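Long-range contact in chinitase A (Streptomyces coelicolor, PDB 3EBV), which probably hydrolyses internal glycosidic links of chitin, through this family 18 glycoside hydrolase domain of a longer protein: residues Y194-C207 with A242-F256. Sequence-based numbering, arbitrary orientation.
Sequences YAQGTVDFLTALAC and AALDCLTKATNCGSF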
loop_
_atom_site.group_PDB
_atom_site.type_symbol
_atom_site.label_atom_id
_atom_site.label_comp_id
_atom_site.label_asym_id
_atom_site.label_seq_id
_atom_site.Cartn_x
_atom_site.Cartn_y
_atom_site.Cartn_z
ATOM N N TYR A 194 -9.370 20.157 -2.709
ATOM C CA TYR A 194 -10.102 19.270 -1.815
ATOM C C TYR A 194 -9.295 19.028 -0.547
ATOM O O TYR A 194 -8.056 19.161 -0.526
ATOM C CB TYR A 194 -10.403 17.901 -2.496
ATOM C CG TYR A 194 -11.339 18.080 -3.680
ATOM C CD1 TYR A 194 -12.707 18.127 -3.459
ATOM C CD2 TYR A 194 -10.845 18.254 -4.993
ATOM C CE1 TYR A 194 -13.597 18.326 -4.526
ATOM C CE2 TYR A 194 -11.726 18.458 -6.063
ATOM C CZ TYR A 194 -13.110 18.488 -5.798
ATOM O OH TYR A 194 -14.038 18.696 -6.835
ATOM N N ALA A 195 -10.019 18.659 0.497
ATOM C CA ALA A 195 -9.428 18.443 1.825
ATOM C C ALA A 195 -9.581 17.012 2.296
ATOM O O ALA A 195 -10.626 16.369 2.033
ATOM C CB ALA A 195 -10.113 19.355 2.830
ATOM N N GLN A 196 -8.572 16.519 3.029
ATOM C CA GLN A 196 -8.641 15.155 3.555
ATOM C C GLN A 196 -9.847 14.961 4.477
ATOM O O GLN A 196 -10.350 15.929 5.065
ATOM C CB GLN A 196 -7.326 14.707 4.237
ATOM C CG GLN A 196 -7.145 15.398 5.584
ATOM C CD GLN A 196 -5.823 15.077 6.219
ATOM O OE1 GLN A 196 -5.151 14.144 5.789
ATOM N NE2 GLN A 196 -5.420 15.871 7.210
ATOM N N GLY A 197 -10.249 13.711 4.640
ATOM C CA GLY A 197 -11.372 13.428 5.519
ATOM C C GLY A 197 -12.741 13.601 4.880
ATOM O O GLY A 197 -13.744 13.656 5.599
ATOM N N THR A 198 -12.779 13.665 3.542
ATOM C CA THR A 198 -14.039 13.834 2.821
ATOM C C THR A 198 -14.131 12.810 1.675
ATOM O O THR A 198 -13.092 12.380 1.137
ATOM C CB THR A 198 -14.160 15.243 2.211
ATOM O OG1 THR A 198 -13.114 15.484 1.255
ATOM C CG2 THR A 198 -14.144 16.368 3.288
ATOM N N VAL A 199 -15.349 12.440 1.279
ATOM C CA VAL A 199 -15.494 11.513 0.161
ATOM C C VAL A 199 -14.863 12.120 -1.108
ATOM O O VAL A 199 -14.220 11.401 -1.893
ATOM C CB VAL A 199 -16.976 11.138 -0.070
ATOM C CG1 VAL A 199 -17.752 12.288 -0.510
ATOM C CG2 VAL A 199 -17.100 10.041 -1.151
ATOM N N ASP A 200 -14.979 13.434 -1.326
ATOM C CA ASP A 200 -14.472 14.066 -2.547
ATOM C C ASP A 200 -12.938 14.011 -2.638
ATOM O O ASP A 200 -12.373 13.939 -3.723
ATOM C CB ASP A 200 -14.874 15.563 -2.602
ATOM C CG ASP A 200 -16.318 15.813 -3.029
ATOM O OD1 ASP A 200 -16.993 14.897 -3.549
ATOM O OD2 ASP A 200 -16.724 16.985 -2.827
ATOM N N PHE A 201 -12.257 14.063 -1.490
ATOM C CA PHE A 201 -10.779 13.936 -1.536
ATOM C C PHE A 201 -10.424 12.579 -2.120
ATOM O O PHE A 201 -9.481 12.483 -2.923
ATOM C CB PHE A 201 -10.264 14.020 -0.116
ATOM C CG PHE A 201 -8.760 14.248 0.026
ATOM C CD1 PHE A 201 -8.173 15.480 -0.254
ATOM C CD2 PHE A 201 -7.963 13.206 0.515
ATOM C CE1 PHE A 201 -6.781 15.681 -0.024
ATOM C CE2 PHE A 201 -6.572 13.418 0.739
ATOM C CZ PHE A 201 -5.991 14.610 0.488
ATOM N N LEU A 202 -11.158 11.541 -1.732
ATOM C CA LEU A 202 -10.884 10.206 -2.270
ATOM C C LEU A 202 -11.172 10.136 -3.762
ATOM O O LEU A 202 -10.356 9.678 -4.562
ATOM C CB LEU A 202 -11.682 9.134 -1.515
ATOM C CG LEU A 202 -11.501 9.163 0.019
ATOM C CD1 LEU A 202 -12.280 8.048 0.679
ATOM C CD2 LEU A 202 -10.002 9.066 0.399
ATOM N N THR A 203 -12.382 10.563 -4.147
ATOM C CA THR A 203 -12.764 10.367 -5.550
ATOM C C THR A 203 -12.045 11.291 -6.520
ATOM O O THR A 203 -11.633 10.843 -7.613
ATOM C CB THR A 203 -14.315 10.521 -5.722
ATOM O OG1 THR A 203 -14.701 11.831 -5.255
ATOM C CG2 THR A 203 -15.050 9.475 -4.903
ATOM N N ALA A 204 -11.909 12.568 -6.155
ATOM C CA ALA A 204 -11.260 13.531 -7.026
ATOM C C ALA A 204 -9.761 13.303 -7.214
ATOM O O ALA A 204 -9.207 13.624 -8.281
ATOM C CB ALA A 204 -11.562 14.963 -6.570
ATOM N N LEU A 205 -9.091 12.804 -6.162
ATOM C CA LEU A 205 -7.663 12.502 -6.303
ATOM C C LEU A 205 -7.463 11.135 -6.966
ATOM O O LEU A 205 -6.519 11.001 -7.761
ATOM C CB LEU A 205 -6.966 12.536 -4.928
ATOM C CG LEU A 205 -6.514 13.935 -4.489
ATOM C CD1 LEU A 205 -7.642 14.943 -4.335
ATOM C CD2 LEU A 205 -5.767 13.808 -3.148
ATOM N N ALA A 206 -8.302 10.133 -6.662
ATOM C CA ALA A 206 -8.215 8.850 -7.394
ATOM C C ALA A 206 -8.416 9.074 -8.889
ATOM O O ALA A 206 -7.752 8.443 -9.719
ATOM C CB ALA A 206 -9.207 7.853 -6.858
ATOM N N CYS A 207 -9.294 10.002 -9.235
ATOM C CA CYS A 207 -9.543 10.346 -10.648
ATOM C C CYS A 207 -8.252 10.739 -11.389
ATOM O O CYS A 207 -8.099 10.456 -12.584
ATOM C CB CYS A 207 -10.542 11.528 -10.629
ATOM S SG CYS A 207 -10.913 12.253 -12.232
ATOM N N ALA A 242 -18.641 4.706 0.250
ATOM C CA ALA A 242 -19.249 5.658 -0.684
ATOM C C ALA A 242 -18.301 6.024 -1.821
ATOM O O ALA A 242 -18.710 6.107 -3.003
ATOM C CB ALA A 242 -19.712 6.883 0.040
ATOM N N ALA A 243 -17.035 6.279 -1.501
ATOM C CA ALA A 243 -16.090 6.618 -2.555
ATOM C C ALA A 243 -15.930 5.449 -3.549
ATOM O O ALA A 243 -15.800 5.647 -4.758
ATOM C CB ALA A 243 -14.711 6.985 -1.920
ATOM N N LEU A 244 -15.851 4.234 -3.005
ATOM C CA LEU A 244 -15.769 3.042 -3.867
ATOM C C LEU A 244 -16.995 2.965 -4.790
ATOM O O LEU A 244 -16.821 2.703 -5.974
ATOM C CB LEU A 244 -15.664 1.773 -3.007
ATOM C CG LEU A 244 -14.332 1.635 -2.236
ATOM C CD1 LEU A 244 -14.562 0.474 -1.238
ATOM C CD2 LEU A 244 -13.176 1.344 -3.182
ATOM N N ASP A 245 -18.176 3.189 -4.209
ATOM C CA ASP A 245 -19.436 3.198 -5.005
ATOM C C ASP A 245 -19.357 4.278 -6.068
ATOM O O ASP A 245 -19.797 4.080 -7.212
ATOM C CB ASP A 245 -20.627 3.458 -4.104
ATOM C CG ASP A 245 -20.950 2.274 -3.204
ATOM O OD1 ASP A 245 -20.356 1.183 -3.410
ATOM O OD2 ASP A 245 -21.810 2.498 -2.333
ATOM N N CYS A 246 -18.893 5.457 -5.683
ATOM C CA CYS A 246 -18.906 6.571 -6.628
ATOM C C CYS A 246 -18.044 6.260 -7.847
ATOM O O CYS A 246 -18.457 6.429 -9.032
ATOM C CB CYS A 246 -18.458 7.832 -5.886
ATOM S SG CYS A 246 -18.283 9.316 -6.940
ATOM N N LEU A 247 -16.842 5.752 -7.594
ATOM C CA LEU A 247 -15.901 5.462 -8.683
ATOM C C LEU A 247 -16.360 4.254 -9.500
ATOM O O LEU A 247 -16.202 4.270 -10.716
ATOM C CB LEU A 247 -14.504 5.170 -8.099
ATOM C CG LEU A 247 -13.844 6.445 -7.522
ATOM C CD1 LEU A 247 -12.639 6.051 -6.581
ATOM C CD2 LEU A 247 -13.342 7.371 -8.605
ATOM N N THR A 248 -16.890 3.213 -8.840
ATOM C CA THR A 248 -17.182 1.950 -9.574
ATOM C C THR A 248 -18.551 1.934 -10.257
ATOM O O THR A 248 -18.702 1.252 -11.273
ATOM C CB THR A 248 -17.088 0.708 -8.647
ATOM O OG1 THR A 248 -18.030 0.795 -7.581
ATOM C CG2 THR A 248 -15.637 0.554 -8.090
ATOM N N LYS A 249 -19.518 2.635 -9.670
ATOM C CA LYS A 249 -20.892 2.478 -10.169
ATOM C C LYS A 249 -21.718 3.751 -10.161
ATOM O O LYS A 249 -22.942 3.700 -10.412
ATOM C CB LYS A 249 -21.599 1.330 -9.436
ATOM C CG LYS A 249 -21.803 1.551 -7.940
ATOM C CD LYS A 249 -22.355 0.250 -7.291
ATOM C CE LYS A 249 -22.480 0.356 -5.788
ATOM N NZ LYS A 249 -23.275 -0.771 -5.136
ATOM N N ALA A 250 -21.060 4.891 -9.951
ATOM C CA ALA A 250 -21.728 6.193 -10.025
ATOM C C ALA A 250 -22.853 6.336 -9.013
ATOM O O ALA A 250 -23.909 6.935 -9.279
ATOM C CB ALA A 250 -22.224 6.511 -11.469
ATOM N N THR A 251 -22.668 5.792 -7.832
ATOM C CA THR A 251 -23.596 6.052 -6.750
ATOM C C THR A 251 -22.852 6.575 -5.525
ATOM O O THR A 251 -21.641 6.328 -5.406
ATOM C CB THR A 251 -24.394 4.805 -6.354
ATOM O OG1 THR A 251 -23.511 3.800 -5.811
ATOM C CG2 THR A 251 -25.107 4.221 -7.576
ATOM N N ASN A 252 -23.552 7.311 -4.659
ATOM C CA ASN A 252 -22.975 7.800 -3.394
ATOM C C ASN A 252 -21.815 8.780 -3.571
ATOM O O ASN A 252 -21.041 9.007 -2.640
ATOM C CB ASN A 252 -22.627 6.629 -2.461
ATOM C CG ASN A 252 -23.863 5.881 -2.004
ATOM O OD1 ASN A 252 -24.895 6.504 -1.694
ATOM N ND2 ASN A 252 -23.793 4.580 -2.003
ATOM N N CYS A 253 -21.776 9.462 -4.719
ATOM C CA CYS A 253 -20.784 10.533 -4.874
ATOM C C CYS A 253 -21.066 11.735 -3.970
ATOM O O CYS A 253 -22.218 12.001 -3.560
ATOM C CB CYS A 253 -20.716 11.033 -6.329
ATOM S SG CYS A 253 -20.249 9.733 -7.512
ATOM N N GLY A 254 -19.995 12.470 -3.654
ATOM C CA GLY A 254 -20.136 13.780 -2.992
ATOM C C GLY A 254 -20.337 14.842 -4.074
ATOM O O GLY A 254 -20.996 14.555 -5.111
ATOM N N SER A 255 -19.828 16.063 -3.886
ATOM C CA SER A 255 -19.958 17.076 -4.954
ATOM C C SER A 255 -19.196 16.682 -6.230
ATOM O O SER A 255 -19.522 17.099 -7.365
ATOM C CB SER A 255 -19.497 18.471 -4.510
ATOM O OG SER A 255 -18.071 18.621 -4.473
ATOM N N PHE A 256 -18.096 15.933 -6.058
ATOM C CA PHE A 256 -17.284 15.553 -7.209
ATOM C C PHE A 256 -17.840 14.300 -7.892
ATOM O O PHE A 256 -18.012 13.261 -7.259
ATOM C CB PHE A 256 -15.818 15.275 -6.823
ATOM C CG PHE A 256 -15.031 14.874 -8.025
ATOM C CD1 PHE A 256 -14.750 15.806 -9.048
ATOM C CD2 PHE A 256 -14.703 13.533 -8.207
ATOM C CE1 PHE A 256 -14.110 15.392 -10.246
ATOM C CE2 PHE A 256 -14.035 13.136 -9.393
ATOM C CZ PHE A 256 -13.759 14.055 -10.399
HETATM O O HOH W 1 -16.787 18.861 -6.937
HETATM O O HOH W 2 -17.328 12.452 -4.734
#
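Two neighbouring outer helices of the glycoside hydrolase family 18 TIM barrel, 199-207 and 242-249, pack here; their axes approach to 9.2 Å and cross at -36°, and the loop following the second folds back along the first. Ala243 sits in the crossing: its CB meets Leu202 CD1 at 3.7 Å, while Val199 CG2 and Thr203 CG2 lie against its backbone. Barrel strand 219-224, which comes between the two helices in sequence, lies beneath, with Leu221 touching Ala243 and Ala206. Further along, Leu247 CD1 rests on Ala206 CB.

The loop is held by the carboxylate of Asp200. Phe256 N gives a nearly straight bond (168°) to Asp200 OD1, 2.9 Å long and coming from above the carboxylate plane. Ser255 OG donates to Asp200 OD2 on its syn side at 2.7 Å. A water donates to Asp200 OD1 and Phe256 O and accepts from Thr203 OG1 and Gly254 N, tying helix to loop a second time. Replacing Asp200 by alanine removes both carboxylate oxygens, which would probably leave Phe256 N and Ser255 OG without their acceptors and the loop less firmly tied to the helix. Gly254 packs its CA against Val199 CG1 and Asp200 OD1, where a CB would clash.

Phe256 swings its ring away from its own backbone N (chi1 179°) and lays it along helix 199-207. Ala204 CB makes a CH-pi contact over one face, 3.9 Å from the centroid, and Thr203 OG1 stands at the ring edge. At the far end Cys207 SG, disulfide-bonded to Cys189, approaches the ring obliquely, 3.8 Å from Phe256 CZ.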